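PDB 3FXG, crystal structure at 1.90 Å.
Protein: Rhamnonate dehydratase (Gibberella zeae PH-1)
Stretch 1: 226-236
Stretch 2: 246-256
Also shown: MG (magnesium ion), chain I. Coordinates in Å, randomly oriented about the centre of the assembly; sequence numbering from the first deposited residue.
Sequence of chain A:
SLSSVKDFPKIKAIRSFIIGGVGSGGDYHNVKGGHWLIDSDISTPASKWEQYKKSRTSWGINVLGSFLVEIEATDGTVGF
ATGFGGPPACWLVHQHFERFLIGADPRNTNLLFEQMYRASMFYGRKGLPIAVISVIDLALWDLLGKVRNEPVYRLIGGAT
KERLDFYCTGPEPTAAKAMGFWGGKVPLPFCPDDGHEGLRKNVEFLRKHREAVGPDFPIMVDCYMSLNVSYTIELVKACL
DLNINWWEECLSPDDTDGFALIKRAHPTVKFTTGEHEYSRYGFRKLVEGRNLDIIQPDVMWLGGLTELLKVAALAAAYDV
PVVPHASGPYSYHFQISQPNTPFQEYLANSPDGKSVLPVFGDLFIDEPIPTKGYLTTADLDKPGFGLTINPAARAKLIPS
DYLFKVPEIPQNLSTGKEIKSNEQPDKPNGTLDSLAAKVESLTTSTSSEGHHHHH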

# COMPACT_ATOMS: atom_id res chain seq x y z
N SER A 226 4.61 -26.38 -13.63
CA SER A 226 5.69 -26.31 -14.62
C SER A 226 5.93 -25.02 -15.39
O SER A 226 6.90 -24.95 -16.15
CB SER A 226 5.49 -27.43 -15.63
OG SER A 226 4.38 -27.15 -16.47
N LEU A 227 5.08 -24.01 -15.24
CA LEU A 227 5.28 -22.79 -16.01
C LEU A 227 5.89 -21.66 -15.19
O LEU A 227 6.47 -21.89 -14.12
CB LEU A 227 3.94 -22.32 -16.61
CG LEU A 227 3.09 -23.42 -17.25
CD1 LEU A 227 1.82 -22.80 -17.82
CD2 LEU A 227 3.88 -24.14 -18.35
N ASN A 228 5.79 -20.45 -15.71
CA ASN A 228 6.29 -19.27 -15.02
C ASN A 228 5.32 -18.14 -15.36
O ASN A 228 4.45 -18.30 -16.21
CB ASN A 228 7.72 -18.94 -15.47
CG ASN A 228 7.81 -18.65 -16.95
OD1 ASN A 228 7.17 -17.73 -17.47
ND2 ASN A 228 8.63 -19.43 -17.65
N VAL A 229 5.47 -17.00 -14.69
CA VAL A 229 4.55 -15.88 -14.91
C VAL A 229 4.39 -15.42 -16.35
O VAL A 229 3.27 -15.35 -16.86
CB VAL A 229 4.93 -14.67 -14.03
CG1 VAL A 229 4.05 -13.47 -14.36
CG2 VAL A 229 4.75 -15.04 -12.56
N SER A 230 5.50 -15.09 -17.02
CA SER A 230 5.43 -14.62 -18.40
C SER A 230 4.82 -15.64 -19.35
O SER A 230 3.96 -15.30 -20.17
CB SER A 230 6.83 -14.24 -18.91
OG SER A 230 7.33 -13.12 -18.22
N TYR A 231 5.26 -16.89 -19.25
CA TYR A 231 4.74 -17.93 -20.13
C TYR A 231 3.25 -18.15 -19.91
O TYR A 231 2.48 -18.28 -20.86
CB TYR A 231 5.50 -19.24 -19.92
CG TYR A 231 5.16 -20.28 -20.96
CD1 TYR A 231 5.83 -20.32 -22.19
CD2 TYR A 231 4.16 -21.22 -20.73
CE1 TYR A 231 5.50 -21.26 -23.16
CE2 TYR A 231 3.82 -22.17 -21.70
CZ TYR A 231 4.49 -22.18 -22.91
OH TYR A 231 4.16 -23.12 -23.85
N THR A 232 2.84 -18.20 -18.65
CA THR A 232 1.44 -18.40 -18.31
C THR A 232 0.60 -17.29 -18.93
O THR A 232 -0.44 -17.54 -19.54
CB THR A 232 1.22 -18.40 -16.78
OG1 THR A 232 1.92 -19.50 -16.20
CG2 THR A 232 -0.27 -18.52 -16.46
N ILE A 233 1.06 -16.05 -18.76
CA ILE A 233 0.34 -14.91 -19.31
C ILE A 233 0.20 -14.99 -20.83
O ILE A 233 -0.87 -14.71 -21.37
CB ILE A 233 1.03 -13.57 -18.90
CG1 ILE A 233 0.78 -13.31 -17.41
CG2 ILE A 233 0.50 -12.41 -19.73
CD1 ILE A 233 1.46 -12.06 -16.87
N GLU A 234 1.27 -15.39 -21.52
CA GLU A 234 1.20 -15.49 -22.97
C GLU A 234 0.33 -16.66 -23.43
O GLU A 234 -0.42 -16.52 -24.40
CB GLU A 234 2.60 -15.63 -23.58
CG GLU A 234 2.57 -15.87 -25.09
CD GLU A 234 3.92 -15.69 -25.76
OE1 GLU A 234 4.95 -16.07 -25.16
OE2 GLU A 234 3.95 -15.18 -26.90
N LEU A 235 0.43 -17.79 -22.74
CA LEU A 235 -0.36 -18.97 -23.09
C LEU A 235 -1.85 -18.71 -22.90
O LEU A 235 -2.67 -19.03 -23.77
CB LEU A 235 0.06 -20.17 -22.23
CG LEU A 235 -0.72 -21.47 -22.39
CD1 LEU A 235 -0.61 -21.98 -23.83
CD2 LEU A 235 -0.18 -22.51 -21.42
N VAL A 236 -2.22 -18.14 -21.76
CA VAL A 236 -3.61 -17.84 -21.50
C VAL A 236 -4.14 -16.87 -22.56
O VAL A 236 -5.25 -17.06 -23.07
CB VAL A 236 -3.80 -17.26 -20.08
CG1 VAL A 236 -5.21 -16.70 -19.90
CG2 VAL A 236 -3.54 -18.36 -19.05
N TRP A 246 -10.59 -23.01 -16.12
CA TRP A 246 -9.56 -22.55 -15.20
C TRP A 246 -8.22 -23.18 -15.51
O TRP A 246 -8.14 -24.26 -16.11
CB TRP A 246 -9.96 -22.80 -13.73
CG TRP A 246 -9.76 -24.20 -13.19
CD1 TRP A 246 -8.58 -24.88 -13.06
CD2 TRP A 246 -10.77 -25.05 -12.62
NE1 TRP A 246 -8.79 -26.09 -12.45
CE2 TRP A 246 -10.13 -26.22 -12.17
CE3 TRP A 246 -12.16 -24.93 -12.46
CZ2 TRP A 246 -10.83 -27.27 -11.56
CZ3 TRP A 246 -12.85 -25.97 -11.85
CH2 TRP A 246 -12.18 -27.13 -11.41
N TRP A 247 -7.16 -22.49 -15.09
CA TRP A 247 -5.79 -22.95 -15.30
C TRP A 247 -5.25 -23.36 -13.94
O TRP A 247 -5.21 -22.55 -13.00
CB TRP A 247 -4.96 -21.82 -15.90
CG TRP A 247 -5.42 -21.43 -17.27
CD1 TRP A 247 -6.47 -20.61 -17.58
CD2 TRP A 247 -4.88 -21.88 -18.51
NE1 TRP A 247 -6.61 -20.52 -18.95
CE2 TRP A 247 -5.65 -21.30 -19.54
CE3 TRP A 247 -3.82 -22.73 -18.86
CZ2 TRP A 247 -5.38 -21.53 -20.90
CZ3 TRP A 247 -3.56 -22.96 -20.21
CH2 TRP A 247 -4.34 -22.36 -21.21
N GLU A 248 -4.83 -24.62 -13.84
CA GLU A 248 -4.35 -25.19 -12.58
C GLU A 248 -2.85 -25.33 -12.38
O GLU A 248 -2.12 -25.79 -13.26
CB GLU A 248 -5.02 -26.56 -12.39
CG GLU A 248 -4.77 -27.21 -11.05
CD GLU A 248 -5.71 -28.37 -10.80
OE1 GLU A 248 -6.91 -28.25 -11.13
OE2 GLU A 248 -5.26 -29.40 -10.26
N GLU A 249 -2.41 -24.95 -11.18
CA GLU A 249 -1.01 -25.01 -10.77
C GLU A 249 -0.02 -24.58 -11.85
O GLU A 249 0.92 -25.30 -12.17
CB GLU A 249 -0.66 -26.43 -10.28
CG GLU A 249 0.38 -26.44 -9.16
CD GLU A 249 0.67 -27.83 -8.60
OE1 GLU A 249 1.32 -27.90 -7.53
OE2 GLU A 249 0.26 -28.84 -9.21
N CYS A 250 -0.24 -23.39 -12.40
CA CYS A 250 0.63 -22.85 -13.44
C CYS A 250 2.04 -22.59 -12.93
O CYS A 250 3.01 -22.80 -13.65
CB CYS A 250 0.07 -21.54 -13.98
SG CYS A 250 -1.51 -21.69 -14.82
N LEU A 251 2.14 -22.14 -11.68
CA LEU A 251 3.44 -21.82 -11.10
C LEU A 251 3.95 -22.82 -10.08
O LEU A 251 3.21 -23.68 -9.58
CB LEU A 251 3.37 -20.44 -10.42
CG LEU A 251 2.82 -19.28 -11.25
CD1 LEU A 251 2.80 -18.01 -10.39
CD2 LEU A 251 3.69 -19.07 -12.48
N SER A 252 5.24 -22.71 -9.78
CA SER A 252 5.86 -23.55 -8.77
C SER A 252 5.20 -23.18 -7.45
O SER A 252 4.79 -22.03 -7.26
CB SER A 252 7.36 -23.23 -8.68
OG SER A 252 7.89 -23.66 -7.44
N PRO A 253 5.05 -24.15 -6.53
CA PRO A 253 4.42 -23.84 -5.24
C PRO A 253 5.25 -22.82 -4.45
O PRO A 253 4.76 -22.23 -3.48
CB PRO A 253 4.37 -25.20 -4.55
CG PRO A 253 4.20 -26.15 -5.70
CD PRO A 253 5.19 -25.60 -6.71
N ASP A 254 6.50 -22.61 -4.86
CA ASP A 254 7.38 -21.64 -4.20
C ASP A 254 7.08 -20.21 -4.62
O ASP A 254 7.63 -19.28 -4.04
CB ASP A 254 8.86 -21.90 -4.53
CG ASP A 254 9.44 -23.10 -3.82
OD1 ASP A 254 9.20 -23.27 -2.61
OD2 ASP A 254 10.18 -23.86 -4.48
N ASP A 255 6.24 -20.03 -5.63
CA ASP A 255 5.95 -18.68 -6.12
C ASP A 255 4.46 -18.34 -6.25
O ASP A 255 4.01 -17.84 -7.29
CB ASP A 255 6.67 -18.46 -7.46
CG ASP A 255 6.54 -17.03 -7.99
OD1 ASP A 255 6.43 -16.08 -7.18
OD2 ASP A 255 6.56 -16.85 -9.23
N THR A 256 3.70 -18.59 -5.20
CA THR A 256 2.28 -18.26 -5.24
C THR A 256 2.13 -16.73 -5.33
O THR A 256 1.10 -16.23 -5.79
CB THR A 256 1.55 -18.83 -4.00
OG1 THR A 256 1.51 -20.26 -4.11
CG2 THR A 256 0.12 -18.31 -3.93
MG MG I . -3.52 -30.80 -10.38
O HOH W 1 6.89 -21.06 -11.54
O HOH W 2 -7.58 -18.61 -21.34
O HOH W 3 -1.35 -30.23 -10.85
O HOH W 4 -5.01 -32.78 -10.37

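Stretch 1 enters as a loop and becomes helical from Val-229 through Val-236, the helix running on beyond the stretch; stretch 2 carries a strand that ends at Glu-248 and then continues irregularly. The backbones lie closest where the loops meet, with Leu-227 CA and Cys-250 CA 5.3 Å apart, and diverge toward the helix, where Val-236 CA and Trp-247 CA are separated by 8.3 Å. The near end permits direct main-chain pairing: Leu-227 N donates to Cys-250 O at 2.9 Å with an N-H...O angle of 136°, the single direct hydrogen bond between the stretches. Beside it, water 1 extends the link, donating to Leu-227 O (water 1 O to Leu-227 O, 2.7 Å) and accepting from Ser-252 N (water 1 O to Ser-252 N, 2.9 Å).

The start of the helix is fixed locally. Asn-228, at the N-cap, uses OD1 to accept from Tyr-231 N at 2.7 Å and 172°, satisfying an amide that the first turn leaves without a helical partner. Asn-228 O in turn receives both Thr-232 N (2.9 Å) and Thr-232 OG1 (2.8 Å). Thr-232 has its CA-to-CB bond toward stretch 2; OG1, already hydrogen-bonded to Asn-228 O, lies 3.5 Å from Cys-250 CB, a packing contact. The small Cys-250 side chain fits this close approach, and its CB also lies 4.4 Å from Leu-227 CD1.

Leu-251 starts with its CA-to-CB bond directed away from stretch 1, yet its m,t conformation brings the end of the side chain back. CD2 reaches 3.4 Å from Asn-228 C and 3.5 Å from Val-229 N. A branched aliphatic chain suits this spot: CD2 packs on the backbone at the helix start, and both methyls, CD1 and CD2, lie 4.2 Å from Val-229 CG2.

At the wider end, Trp-247 spans the gap and has the largest covered area of any residue here, 84 Å² covered by stretch 1, within an interface that buries 463 Å² summed over both sides. Val-236 CG2 sits over one face of the indole, 3.7 Å from the centroid of the five-membered ring and only 10° off its normal, a well-formed CH-pi contact. Leu-235 CD2 approaches Trp-247 CZ3 at 3.6 Å, adding apolar packing against the six-membered ring. The polar indole nitrogen is not stranded: Trp-247 NE1 donates to water 2 at 3.2 Å, and that water donates to Val-236 O at 3.3 Å, giving this end its own solvent bridge.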